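Long-range contacts in trypsin-resistant surface T6 protein (Streptococcus pyogenes serotype M6, PDB 4P0D), which serves as the backbone pilin of a surface pilus, probably being linked by sortase to like subunits in a fibre anchored to the cell wall: residues T151-G156 / S173-F178; L202-N207 / I259-V264; K279-Y284 / D298-K303; T318-F323 / S468-L473. The protein carries 1 engineered substitution. One frame throughout, in Å; residues are numbered along the deposited sequence.

Contact 1: T151-G156 / S173-F178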
loop_
_atom_site.group_PDB
_atom_site.type_symbol
_atom_site.label_atom_id
_atom_site.label_comp_id
_atom_site.label_asym_id
_atom_site.label_seq_id
_atom_site.Cartn_x
_atom_site.Cartn_y
_atom_site.Cartn_z
ATOM N N THR A 151 2.436 -4.260 5.687
ATOM C CA THR A 151 1.264 -5.130 5.566
ATOM C C THR A 151 0.013 -4.272 5.670
ATOM O O THR A 151 -0.121 -3.495 6.619
ATOM C CB THR A 151 1.236 -6.182 6.694
ATOM O OG1 THR A 151 2.460 -6.907 6.698
ATOM C CG2 THR A 151 0.094 -7.183 6.527
ATOM N N LYS A 152 -0.882 -4.403 4.692
ATOM C CA LYS A 152 -2.134 -3.681 4.703
ATOM C C LYS A 152 -3.320 -4.622 4.858
ATOM O O LYS A 152 -3.389 -5.681 4.225
ATOM C CB LYS A 152 -2.313 -2.845 3.442
ATOM C CG LYS A 152 -3.603 -2.022 3.481
ATOM C CD LYS A 152 -3.588 -0.791 2.602
ATOM C CE LYS A 152 -3.883 -1.144 1.154
ATOM N NZ LYS A 152 -4.439 -0.018 0.350
ATOM N N LYS A 153 -4.260 -4.207 5.698
ATOM C CA LYS A 153 -5.482 -4.936 5.909
ATOM C C LYS A 153 -6.685 -4.012 5.702
ATOM O O LYS A 153 -6.578 -2.795 5.856
ATOM C CB LYS A 153 -5.517 -5.497 7.326
ATOM C CG LYS A 153 -4.590 -6.675 7.600
ATOM C CD LYS A 153 -4.659 -7.001 9.089
ATOM C CE LYS A 153 -3.588 -7.983 9.537
ATOM N NZ LYS A 153 -4.067 -9.394 9.508
ATOM N N VAL A 154 -7.820 -4.614 5.355
ATOM C CA VAL A 154 -9.069 -3.897 5.192
ATOM C C VAL A 154 -10.194 -4.634 5.914
ATOM O O VAL A 154 -10.238 -5.862 5.932
ATOM C CB VAL A 154 -9.422 -3.613 3.709
ATOM C CG1 VAL A 154 -9.669 -4.884 2.906
ATOM C CG2 VAL A 154 -10.620 -2.685 3.612
ATOM N N THR A 155 -11.073 -3.864 6.551
ATOM C CA THR A 155 -12.275 -4.429 7.147
ATOM C C THR A 155 -13.453 -3.555 6.756
ATOM O O THR A 155 -13.262 -2.481 6.193
ATOM C CB THR A 155 -12.154 -4.505 8.666
ATOM O OG1 THR A 155 -11.919 -3.185 9.192
ATOM C CG2 THR A 155 -10.999 -5.466 9.050
ATOM N N GLY A 156 -14.664 -4.037 7.019
ATOM C CA GLY A 156 -15.888 -3.347 6.581
ATOM C C GLY A 156 -16.480 -3.995 5.337
ATOM O O GLY A 156 -17.532 -3.580 4.848
ATOM N N SER A 173 -12.344 0.281 6.222
ATOM C CA SER A 173 -11.368 0.676 7.236
ATOM C C SER A 173 -10.061 -0.043 6.949
ATOM O O SER A 173 -9.984 -1.256 7.030
ATOM C CB SER A 173 -11.862 0.337 8.641
ATOM O OG SER A 173 -13.035 1.090 8.927
ATOM N N TYR A 174 -9.047 0.736 6.616
ATOM C CA TYR A 174 -7.746 0.215 6.260
ATOM C C TYR A 174 -6.766 0.434 7.414
ATOM O O TYR A 174 -6.862 1.398 8.170
ATOM C CB TYR A 174 -7.229 0.935 5.030
ATOM C CG TYR A 174 -8.009 0.693 3.769
ATOM C CD1 TYR A 174 -9.124 1.464 3.449
ATOM C CD2 TYR A 174 -7.624 -0.296 2.878
ATOM C CE1 TYR A 174 -9.822 1.246 2.278
ATOM C CE2 TYR A 174 -8.324 -0.524 1.705
ATOM C CZ TYR A 174 -9.415 0.245 1.409
ATOM O OH TYR A 174 -10.082 0.012 0.241
ATOM N N SER A 175 -5.816 -0.478 7.525
ATOM C CA SER A 175 -4.796 -0.440 8.568
ATOM C C SER A 175 -3.451 -0.909 8.013
ATOM O O SER A 175 -3.390 -1.867 7.231
ATOM C CB SER A 175 -5.218 -1.290 9.765
ATOM O OG SER A 175 -5.344 -2.648 9.414
ATOM N N LEU A 176 -2.393 -0.205 8.403
ATOM C CA LEU A 176 -1.048 -0.529 7.972
ATOM C C LEU A 176 -0.211 -0.850 9.185
ATOM O O LEU A 176 -0.284 -0.154 10.200
ATOM C CB LEU A 176 -0.410 0.652 7.264
ATOM C CG LEU A 176 -1.024 1.185 5.986
ATOM C CD1 LEU A 176 -0.299 2.460 5.557
ATOM C CD2 LEU A 176 -0.956 0.139 4.884
ATOM N N THR A 177 0.573 -1.915 9.104
ATOM C CA THR A 177 1.653 -2.126 10.071
ATOM C C THR A 177 2.942 -2.311 9.279
ATOM O O THR A 177 2.908 -2.692 8.107
ATOM C CB THR A 177 1.417 -3.342 10.961
ATOM O OG1 THR A 177 1.440 -4.518 10.159
ATOM C CG2 THR A 177 0.059 -3.236 11.699
ATOM N N PHE A 178 4.078 -2.039 9.899
ATOM C CA PHE A 178 5.341 -2.220 9.204
ATOM C C PHE A 178 6.522 -2.502 10.113
ATOM O O PHE A 178 6.479 -2.200 11.312
ATOM C CB PHE A 178 5.623 -1.052 8.251
ATOM C CG PHE A 178 5.596 0.301 8.886
ATOM C CD1 PHE A 178 4.392 0.936 9.163
ATOM C CD2 PHE A 178 6.788 0.968 9.159
ATOM C CE1 PHE A 178 4.375 2.201 9.732
ATOM C CE2 PHE A 178 6.784 2.234 9.728
ATOM C CZ PHE A 178 5.575 2.850 10.013
HETATM O O HOH W 1 4.600 -5.549 7.864
#
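Thr151 to Thr155 and Ser173 to Thr177 run antiparallel, the strand axes 4.7 Å apart with their directions at 160°. Thr151/Thr177, Lys153/Ser175 and Thr155/Ser173 form hydrogen-bonded pairs, each joined by reciprocal N-H to O bonds; Ser173 N to Thr155 O is almost straight, 179° at the hydrogen. The two pairs between them, Lys152/Leu176 and Val154/Tyr174, are non-hydrogen-bonded, and CA-H groups lean on carbonyl oxygens there, as Val154 CA does on Ser173 O at 3.3 Å. Alternation sorts the side chains. Thr151, Lys153, Thr155, Ser173, Ser175 and Thr177 share the more exposed face, where hydroxyl residues and a lysine that turns off the sheet suit a surface strand; Lys153 CB rests 3.5 Å from Ser175 OG, and one water is held by Thr151 OG1 at 2.8 Å and only weakly by Thr177 O. The opposite face is buried. Val154 CG2, anti to its own backbone N, lies over a face of the Tyr174 ring, 3.8 Å from the centroid in a CH-pi contact. Lys152 sends its aliphatic chain past Leu176, whose CD2 is 3.6 Å from Lys152 CB. This greasy surround suits a lysine that carries no ordinary ammonium group: its NZ is covalently joined to Asn278 CG, an intramolecular isopeptide bond, and hydrogen-bonded to Asp196 OD2. Strand 171-179 continues the sheet through backbone bonds from Tyr174 to Tyr261 and from Leu176 to Ile259 of strand 258-265, while Ala280 of strand 276-285 packs across the buried face against Lys152 and Leu176.

Contact 2: L202-N207 / I259-V264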
loop_
_atom_site.group_PDB
_atom_site.type_symbol
_atom_site.label_atom_id
_atom_site.label_comp_id
_atom_site.label_asym_id
_atom_site.label_seq_id
_atom_site.Cartn_x
_atom_site.Cartn_y
_atom_site.Cartn_z
ATOM N N LEU A 202 -13.008 4.631 -4.698
ATOM C CA LEU A 202 -12.975 4.803 -3.253
ATOM C C LEU A 202 -12.606 6.244 -2.984
ATOM O O LEU A 202 -11.717 6.764 -3.636
ATOM C CB LEU A 202 -11.915 3.877 -2.662
ATOM C CG LEU A 202 -12.136 2.389 -2.970
ATOM C CD1 LEU A 202 -10.848 1.581 -2.921
ATOM C CD2 LEU A 202 -13.173 1.822 -2.005
ATOM N N THR A 203 -13.292 6.907 -2.063
ATOM C CA THR A 203 -12.995 8.282 -1.743
ATOM C C THR A 203 -12.290 8.288 -0.384
ATOM O O THR A 203 -12.894 7.991 0.646
ATOM C CB THR A 203 -14.264 9.154 -1.745
ATOM O OG1 THR A 203 -14.934 9.035 -3.009
ATOM C CG2 THR A 203 -13.926 10.632 -1.479
ATOM N N PHE A 204 -10.996 8.588 -0.409
ATOM C CA PHE A 204 -10.148 8.625 0.786
ATOM C C PHE A 204 -10.563 9.744 1.709
ATOM O O PHE A 204 -10.846 10.836 1.234
ATOM C CB PHE A 204 -8.697 8.862 0.363
ATOM C CG PHE A 204 -7.750 9.047 1.512
ATOM C CD1 PHE A 204 -7.452 7.993 2.361
ATOM C CD2 PHE A 204 -7.145 10.279 1.740
ATOM C CE1 PHE A 204 -6.584 8.163 3.431
ATOM C CE2 PHE A 204 -6.263 10.444 2.792
ATOM C CZ PHE A 204 -5.980 9.395 3.637
ATOM N N ASN A 205 -10.604 9.468 3.013
ATOM C CA ASN A 205 -10.923 10.476 4.021
ATOM C C ASN A 205 -9.685 10.803 4.841
ATOM O O ASN A 205 -9.347 10.083 5.786
ATOM C CB ASN A 205 -12.045 9.998 4.961
ATOM C CG ASN A 205 -12.534 11.103 5.911
ATOM O OD1 ASN A 205 -11.843 12.087 6.176
ATOM N ND2 ASN A 205 -13.739 10.941 6.411
ATOM N N PHE A 206 -9.024 11.903 4.496
ATOM C CA PHE A 206 -7.793 12.290 5.190
ATOM C C PHE A 206 -8.025 12.542 6.675
ATOM O O PHE A 206 -7.208 12.176 7.502
ATOM C CB PHE A 206 -7.178 13.517 4.532
ATOM C CG PHE A 206 -5.893 13.954 5.159
ATOM C CD1 PHE A 206 -4.756 13.166 5.058
ATOM C CD2 PHE A 206 -5.818 15.147 5.868
ATOM C CE1 PHE A 206 -3.557 13.566 5.622
ATOM C CE2 PHE A 206 -4.621 15.549 6.454
ATOM C CZ PHE A 206 -3.488 14.756 6.327
ATOM N N ASN A 207 -9.158 13.160 6.997
ATOM C CA ASN A 207 -9.553 13.411 8.370
ATOM C C ASN A 207 -9.699 12.146 9.216
ATOM O O ASN A 207 -9.634 12.232 10.436
ATOM C CB ASN A 207 -10.862 14.237 8.413
ATOM N N ILE A 259 -0.904 2.653 11.489
ATOM C CA ILE A 259 -1.633 3.687 10.780
ATOM C C ILE A 259 -3.007 3.136 10.391
ATOM O O ILE A 259 -3.097 2.019 9.887
ATOM C CB ILE A 259 -0.854 4.127 9.507
ATOM C CG1 ILE A 259 0.564 4.597 9.868
ATOM C CG2 ILE A 259 -1.588 5.220 8.729
ATOM C CD1 ILE A 259 1.339 5.105 8.674
ATOM N N SER A 260 -4.056 3.921 10.601
ATOM C CA SER A 260 -5.388 3.559 10.152
ATOM C C SER A 260 -6.028 4.690 9.364
ATOM O O SER A 260 -5.697 5.863 9.552
ATOM C CB SER A 260 -6.252 3.160 11.351
ATOM O OG SER A 260 -5.698 1.985 11.876
ATOM N N TYR A 261 -6.921 4.328 8.454
ATOM C CA TYR A 261 -7.668 5.313 7.679
ATOM C C TYR A 261 -8.865 4.675 6.992
ATOM O O TYR A 261 -8.972 3.457 6.909
ATOM C CB TYR A 261 -6.777 6.021 6.664
ATOM C CG TYR A 261 -5.853 5.113 5.893
ATOM C CD1 TYR A 261 -4.630 4.704 6.425
ATOM C CD2 TYR A 261 -6.193 4.666 4.617
ATOM C CE1 TYR A 261 -3.773 3.872 5.708
ATOM C CE2 TYR A 261 -5.351 3.836 3.900
ATOM C CZ TYR A 261 -4.147 3.453 4.435
ATOM O OH TYR A 261 -3.319 2.637 3.686
ATOM N N LYS A 262 -9.771 5.512 6.516
ATOM C CA LYS A 262 -11.002 5.030 5.930
ATOM C C LYS A 262 -11.205 5.576 4.553
ATOM O O LYS A 262 -10.715 6.652 4.240
ATOM C CB LYS A 262 -12.166 5.475 6.787
ATOM C CG LYS A 262 -12.250 4.777 8.125
ATOM C CD LYS A 262 -13.410 5.406 8.868
ATOM C CE LYS A 262 -13.679 4.774 10.206
ATOM N NZ LYS A 262 -14.845 5.532 10.773
ATOM N N ALA A 263 -11.974 4.855 3.747
ATOM C CA ALA A 263 -12.473 5.367 2.506
ATOM C C ALA A 263 -13.894 4.870 2.272
ATOM O O ALA A 263 -14.303 3.859 2.838
ATOM C CB ALA A 263 -11.560 4.989 1.362
ATOM N N VAL A 264 -14.663 5.590 1.460
ATOM C CA VAL A 264 -16.050 5.201 1.183
ATOM C C VAL A 264 -16.272 4.919 -0.306
ATOM O O VAL A 264 -15.869 5.705 -1.175
ATOM C CB VAL A 264 -17.045 6.285 1.638
ATOM C CG1 VAL A 264 -16.848 7.548 0.825
ATOM C CG2 VAL A 264 -18.476 5.780 1.514
#
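Phe204 and Tyr261 are brought together by different first torsions: Phe204 CG is anti to its backbone N (chi1 175°), whereas Tyr261 CG sits between its backbone N and carbonyl carbon (chi1 44°). The side chains cross at about a right angle, and Phe204 CE1 comes 3.7 Å from Tyr261 CD2, at the edge of the phenylalanine ring. The planes are inclined at 69°. In the non-hydrogen-bonded pair of Phe204 with Ala263 the CA atoms are 4.4 Å apart, and Ala263 CB, on the same face as the phenylalanine, lies 3.4 Å from Thr203 O, a small partner for a large residue. Leu202 CB approaches the same methyl at 4.2 Å. Thr203 and Val264 form a hydrogen-bonded pair, Thr203 N reaching Val264 O at 3.0 Å and Val264 N answering to Thr203 O; Asn205 N also reaches Lys262 O. Thr203 suits the less buried face, its OG1 held by Asn266. Tyr261 OH is satisfied by Asp196, which also bonds the isopeptide lysine, Lys152. Backbone bonding of Ala263 to Leu172 helps set strand 258-265 between strands 202-213 and 171-179, with Met198 against Phe204, Tyr261 and Ala263, and Ile431 of strand 431-434 touching Thr203 and Val264.

Contact 3: K279-Y284 / D298-K303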
loop_
_atom_site.group_PDB
_atom_site.type_symbol
_atom_site.label_atom_id
_atom_site.label_comp_id
_atom_site.label_asym_id
_atom_site.label_seq_id
_atom_site.Cartn_x
_atom_site.Cartn_y
_atom_site.Cartn_z
ATOM N N LYS A 279 -2.741 1.004 -2.871
ATOM C CA LYS A 279 -1.341 0.676 -3.046
ATOM C C LYS A 279 -0.525 1.364 -1.974
ATOM O O LYS A 279 -0.133 2.511 -2.120
ATOM C CB LYS A 279 -0.839 1.114 -4.433
ATOM C CG LYS A 279 0.564 0.602 -4.727
ATOM C CD LYS A 279 1.186 1.328 -5.912
ATOM C CE LYS A 279 2.350 0.543 -6.490
ATOM N NZ LYS A 279 3.001 1.329 -7.581
ATOM N N ALA A 280 -0.296 0.664 -0.884
ATOM C CA ALA A 280 0.443 1.225 0.220
ATOM C C ALA A 280 1.917 0.999 -0.013
ATOM O O ALA A 280 2.321 -0.092 -0.400
ATOM C CB ALA A 280 0.013 0.581 1.509
ATOM N N GLU A 281 2.722 2.030 0.223
ATOM C CA GLU A 281 4.159 1.970 -0.037
ATOM C C GLU A 281 4.931 2.444 1.165
ATOM O O GLU A 281 4.558 3.448 1.769
ATOM C CB GLU A 281 4.506 2.839 -1.232
ATOM C CG GLU A 281 4.035 2.253 -2.542
ATOM C CD GLU A 281 4.392 3.107 -3.749
ATOM O OE1 GLU A 281 5.369 2.761 -4.430
ATOM O OE2 GLU A 281 3.686 4.105 -4.024
ATOM N N PHE A 282 5.982 1.702 1.521
ATOM C CA PHE A 282 6.892 2.062 2.597
ATOM C C PHE A 282 8.296 2.235 2.027
ATOM O O PHE A 282 8.939 1.253 1.623
ATOM C CB PHE A 282 6.865 1.009 3.710
ATOM C CG PHE A 282 7.797 1.288 4.858
ATOM C CD1 PHE A 282 8.084 2.594 5.277
ATOM C CD2 PHE A 282 8.367 0.241 5.551
ATOM C CE1 PHE A 282 8.933 2.825 6.349
ATOM C CE2 PHE A 282 9.204 0.471 6.625
ATOM C CZ PHE A 282 9.501 1.763 7.018
ATOM N N PHE A 283 8.739 3.497 1.982
ATOM C CA PHE A 283 10.046 3.870 1.440
ATOM C C PHE A 283 11.038 4.018 2.558
ATOM O O PHE A 283 10.738 4.669 3.561
ATOM C CB PHE A 283 10.004 5.199 0.702
ATOM C CG PHE A 283 9.067 5.213 -0.444
ATOM C CD1 PHE A 283 7.740 5.555 -0.263
ATOM C CD2 PHE A 283 9.504 4.860 -1.719
ATOM C CE1 PHE A 283 6.865 5.562 -1.328
ATOM C CE2 PHE A 283 8.626 4.873 -2.791
ATOM C CZ PHE A 283 7.307 5.225 -2.595
ATOM N N TYR A 284 12.231 3.454 2.356
ATOM C CA TYR A 284 13.326 3.561 3.323
ATOM C C TYR A 284 14.651 3.566 2.533
ATOM O O TYR A 284 14.639 3.422 1.299
ATOM C CB TYR A 284 13.273 2.403 4.341
ATOM C CG TYR A 284 13.276 1.048 3.665
ATOM C CD1 TYR A 284 12.083 0.451 3.254
ATOM C CD2 TYR A 284 14.475 0.377 3.392
ATOM C CE1 TYR A 284 12.084 -0.771 2.600
ATOM C CE2 TYR A 284 14.481 -0.846 2.729
ATOM C CZ TYR A 284 13.290 -1.419 2.345
ATOM O OH TYR A 284 13.276 -2.641 1.684
ATOM N N ASP A 298 4.983 16.455 -0.587
ATOM C CA ASP A 298 4.236 16.683 -1.817
ATOM C C ASP A 298 4.306 15.484 -2.739
ATOM O O ASP A 298 3.400 15.257 -3.518
ATOM C CB ASP A 298 4.761 17.900 -2.592
ATOM C CG ASP A 298 4.603 19.177 -1.822
ATOM O OD1 ASP A 298 3.607 19.276 -1.082
ATOM O OD2 ASP A 298 5.483 20.054 -1.932
ATOM N N LYS A 299 5.390 14.730 -2.662
ATOM C CA LYS A 299 5.678 13.750 -3.668
ATOM C C LYS A 299 6.580 12.696 -3.078
ATOM O O LYS A 299 7.658 13.003 -2.541
ATOM C CB LYS A 299 6.391 14.417 -4.842
ATOM C CG LYS A 299 6.668 13.499 -6.027
ATOM C CD LYS A 299 7.780 14.070 -6.904
ATOM C CE LYS A 299 8.341 13.035 -7.869
ATOM N NZ LYS A 299 7.266 12.430 -8.707
ATOM N N LYS A 300 6.143 11.452 -3.192
ATOM C CA LYS A 300 6.929 10.346 -2.690
ATOM C C LYS A 300 8.250 10.249 -3.456
ATOM O O LYS A 300 8.350 10.689 -4.592
ATOM C CB LYS A 300 6.128 9.054 -2.730
ATOM C CG LYS A 300 5.792 8.570 -4.112
ATOM C CD LYS A 300 4.574 7.670 -4.047
ATOM C CE LYS A 300 4.174 7.203 -5.435
ATOM N NZ LYS A 300 3.078 6.198 -5.347
ATOM N N PRO A 301 9.284 9.713 -2.813
ATOM C CA PRO A 301 10.595 9.696 -3.445
ATOM C C PRO A 301 10.697 8.695 -4.601
ATOM O O PRO A 301 9.922 7.731 -4.660
ATOM C CB PRO A 301 11.513 9.259 -2.303
ATOM C CG PRO A 301 10.651 8.409 -1.449
ATOM C CD PRO A 301 9.291 9.031 -1.506
ATOM N N ASP A 302 11.657 8.923 -5.494
ATOM C CA ASP A 302 12.012 7.941 -6.525
ATOM C C ASP A 302 12.914 6.864 -5.923
ATOM O O ASP A 302 13.618 7.120 -4.937
ATOM C CB ASP A 302 12.715 8.632 -7.686
ATOM C CG ASP A 302 11.861 9.694 -8.321
ATOM O OD1 ASP A 302 10.672 9.420 -8.594
ATOM O OD2 ASP A 302 12.369 10.812 -8.522
ATOM N N LYS A 303 12.896 5.669 -6.518
ATOM C CA LYS A 303 13.601 4.503 -5.959
ATOM C C LYS A 303 14.959 4.219 -6.606
ATOM O O LYS A 303 15.230 4.690 -7.703
ATOM C CB LYS A 303 12.701 3.273 -6.044
ATOM C CG LYS A 303 11.529 3.352 -5.073
ATOM C CD LYS A 303 10.621 2.139 -5.172
ATOM C CE LYS A 303 9.716 2.208 -6.388
ATOM N NZ LYS A 303 8.783 1.046 -6.447
#
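Lys300 reaches across Phe283 to Glu281, and every atom of its side chain finds a partner on the way. CB lies 3.8 Å from Phe283 CE1. CG, set between the backbone N and the carbonyl carbon (chi1 66°), meets Phe283 CZ at 4.0 Å. The chain is extended from there: CD still touches Phe283 CZ but is already near Glu281 OE2, and CE stands 3.4 Å from that oxygen. NZ ends in a salt bridge with Glu281 OE2, modelled at 2.5 Å, so short that the exact length is doubtful. Lysine suits the place because its methylenes can pass along the CE1-CZ rim of the ring while its ammonium meets a buried carboxylate. Pro301 takes one face of the same ring, CD over the centre in a CH-pi contact, 4.0 Å from the centroid. Its compact, rigid, puckered ring presents CG and CD to the aromatic face. Lys303 comes to the edge, CG 4.0 Å from Phe283 CE2, and its NZ lies 4.3 Å from Glu281 OE1, too far for a salt bridge, though the opposite charges may still attract. Phe283 and Glu281 point to the side of strand 276-285 opposite Ala280 and Phe282, which face Lys152 and Phe178. This is an irregular hydrophilic loop folded back over the outer face of a beta-sheet in an Ig-like pilin domain, fastened by one aromatic ring and one ion pair.

Contact 4: T318-F323 / S468-L473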
loop_
_atom_site.group_PDB
_atom_site.type_symbol
_atom_site.label_atom_id
_atom_site.label_comp_id
_atom_site.label_asym_id
_atom_site.label_seq_id
_atom_site.Cartn_x
_atom_site.Cartn_y
_atom_site.Cartn_z
ATOM N N THR A 318 -16.846 -5.420 -6.247
ATOM C CA THR A 318 -18.293 -5.208 -6.221
ATOM C C THR A 318 -18.895 -5.909 -7.428
ATOM O O THR A 318 -18.200 -6.157 -8.424
ATOM C CB THR A 318 -18.690 -3.711 -6.297
ATOM O OG1 THR A 318 -18.463 -3.209 -7.624
ATOM C CG2 THR A 318 -17.891 -2.873 -5.348
ATOM N N TYR A 319 -20.197 -6.180 -7.339
ATOM C CA TYR A 319 -20.967 -6.755 -8.435
ATOM C C TYR A 319 -22.194 -5.892 -8.686
ATOM O O TYR A 319 -22.526 -5.000 -7.897
ATOM C CB TYR A 319 -21.439 -8.167 -8.066
ATOM C CG TYR A 319 -20.333 -9.040 -7.493
ATOM C CD1 TYR A 319 -19.260 -9.439 -8.285
ATOM C CD2 TYR A 319 -20.347 -9.422 -6.154
ATOM C CE1 TYR A 319 -18.234 -10.217 -7.770
ATOM C CE2 TYR A 319 -19.326 -10.210 -5.625
ATOM C CZ TYR A 319 -18.268 -10.601 -6.434
ATOM O OH TYR A 319 -17.242 -11.374 -5.906
ATOM N N GLN A 320 -22.891 -6.192 -9.774
ATOM C CA GLN A 320 -24.141 -5.519 -10.058
ATOM C C GLN A 320 -25.188 -6.527 -10.472
ATOM O O GLN A 320 -24.868 -7.566 -11.054
ATOM C CB GLN A 320 -23.951 -4.422 -11.096
ATOM C CG GLN A 320 -23.370 -4.880 -12.416
ATOM C CD GLN A 320 -22.943 -3.722 -13.299
ATOM O OE1 GLN A 320 -22.749 -2.595 -12.834
ATOM N NE2 GLN A 320 -22.775 -4.000 -14.577
ATOM N N ILE A 321 -26.428 -6.227 -10.115
ATOM C CA ILE A 321 -27.553 -7.093 -10.399
ATOM C C ILE A 321 -28.289 -6.589 -11.637
ATOM O O ILE A 321 -28.567 -5.405 -11.758
ATOM C CB ILE A 321 -28.520 -7.157 -9.207
ATOM C CG1 ILE A 321 -27.773 -7.648 -7.961
ATOM C CG2 ILE A 321 -29.697 -8.088 -9.511
ATOM C CD1 ILE A 321 -28.589 -7.597 -6.702
ATOM N N ALA A 322 -28.631 -7.524 -12.516
ATOM C CA ALA A 322 -29.335 -7.233 -13.756
ATOM C C ALA A 322 -30.462 -8.243 -13.940
ATOM O O ALA A 322 -30.398 -9.365 -13.438
ATOM C CB ALA A 322 -28.368 -7.289 -14.935
ATOM N N PHE A 323 -31.503 -7.831 -14.641
ATOM C CA PHE A 323 -32.613 -8.724 -14.953
ATOM C C PHE A 323 -33.332 -8.214 -16.200
ATOM O O PHE A 323 -33.105 -7.094 -16.650
ATOM C CB PHE A 323 -33.586 -8.802 -13.777
ATOM C CG PHE A 323 -34.212 -7.474 -13.407
ATOM C CD1 PHE A 323 -35.344 -7.022 -14.065
ATOM C CD2 PHE A 323 -33.669 -6.686 -12.394
ATOM C CE1 PHE A 323 -35.925 -5.819 -13.733
ATOM C CE2 PHE A 323 -34.254 -5.481 -12.043
ATOM C CZ PHE A 323 -35.381 -5.041 -12.719
ATOM N N SER A 468 -16.912 -11.582 -14.190
ATOM C CA SER A 468 -17.203 -10.590 -15.236
ATOM C C SER A 468 -17.869 -9.333 -14.627
ATOM O O SER A 468 -17.690 -8.220 -15.125
ATOM C CB SER A 468 -18.064 -11.201 -16.341
ATOM O OG SER A 468 -17.352 -12.218 -17.061
ATOM N N GLY A 469 -18.624 -9.522 -13.547
ATOM C CA GLY A 469 -19.144 -8.400 -12.761
ATOM C C GLY A 469 -20.654 -8.330 -12.623
ATOM O O GLY A 469 -21.168 -7.835 -11.623
ATOM N N THR A 470 -21.384 -8.838 -13.610
ATOM C CA THR A 470 -22.840 -8.761 -13.574
ATOM C C THR A 470 -23.488 -10.108 -13.266
ATOM O O THR A 470 -23.123 -11.153 -13.831
ATOM C CB THR A 470 -23.397 -8.170 -14.883
ATOM O OG1 THR A 470 -22.803 -6.896 -15.108
ATOM C CG2 THR A 470 -24.933 -8.006 -14.811
ATOM N N VAL A 471 -24.441 -10.074 -12.334
ATOM C CA VAL A 471 -25.234 -11.226 -11.975
ATOM C C VAL A 471 -26.607 -11.022 -12.619
ATOM O O VAL A 471 -27.401 -10.218 -12.140
ATOM C CB VAL A 471 -25.376 -11.355 -10.452
ATOM C CG1 VAL A 471 -26.161 -12.598 -10.099
ATOM C CG2 VAL A 471 -24.004 -11.406 -9.781
ATOM N N LEU A 472 -26.874 -11.741 -13.706
ATOM C CA LEU A 472 -28.158 -11.633 -14.436
ATOM C C LEU A 472 -29.166 -12.682 -13.983
ATOM O O LEU A 472 -28.867 -13.885 -13.977
ATOM C CB LEU A 472 -27.914 -11.785 -15.937
ATOM C CG LEU A 472 -29.136 -11.723 -16.876
ATOM C CD1 LEU A 472 -29.795 -10.356 -16.843
ATOM C CD2 LEU A 472 -28.723 -12.079 -18.292
ATOM N N LEU A 473 -30.360 -12.246 -13.597
ATOM C CA LEU A 473 -31.375 -13.185 -13.098
ATOM C C LEU A 473 -31.612 -14.331 -14.104
ATOM O O LEU A 473 -31.774 -14.067 -15.283
ATOM C CB LEU A 473 -32.689 -12.449 -12.859
ATOM C CG LEU A 473 -33.795 -13.233 -12.157
ATOM C CD1 LEU A 473 -33.455 -13.507 -10.702
ATOM C CD2 LEU A 473 -35.098 -12.456 -12.232
#
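Gln320 and Thr470 meet through their side chains: Gln320 NE2 donates to Thr470 OG1 at 2.9 Å, with the oxygen close to the amide plane. Gln320 CG, placed between its backbone N and carbonyl carbon (chi1 57°), lies 3.4 Å from that oxygen, so methylene and amide of one side chain both touch the hydroxyl. The other branch, Thr470 CG2, packs 3.5 Å from Ala322 CB; the small alanine leaves space both for it and for Leu472 CD1. Behind these groups stands a parallel ladder. Gln320 bonds the residues on either side of Thr470, its N to Gly469 O and its O to Val471 N at 2.8 Å, the latter nearly straight. Ala322 does likewise around Leu472, with Val471 O and Leu473 N. Gly469, just before the strand, has a phi of 122°, where a CB would be pressed against the carbonyl O of Ser468, and its O lies at the edge of the Tyr319 ring. Farther out, Tyr319 OH is hydrogen-bonded to Asp160. Strand 320-327 is central in its three-stranded sheet, 470-479 parallel on one side and 359-361 antiparallel on the other; Ile390 of strand 388-392 packs on Ile321 and Val471, and Thr401 on Gln320 and Thr470.

Contacts 1 and 2 share a sheet, since strands 171-179 and 258-265 pair directly, and their buried faces converge where Tyr261 OH packs against Lys152 and Leu176. Contact 3 adjoins contact 1 through Ala280 and Phe282, on the other side of strand 276-285 from its own interaction. Contact 1 is partly buried, one face exposed; contacts 2, 3 and 4 are mostly buried, although 298-303 is a hydrophilic loop. The antiparallel ladders of contacts 1 and 2 have a mostly apolar buried face, enclosing the isopeptide lysine in contact 1, and a more polar face that in contact 2 includes Val264. Contact 3 relies mainly on side chains, without a ladder. Contact 4, parallel, touches none of the others.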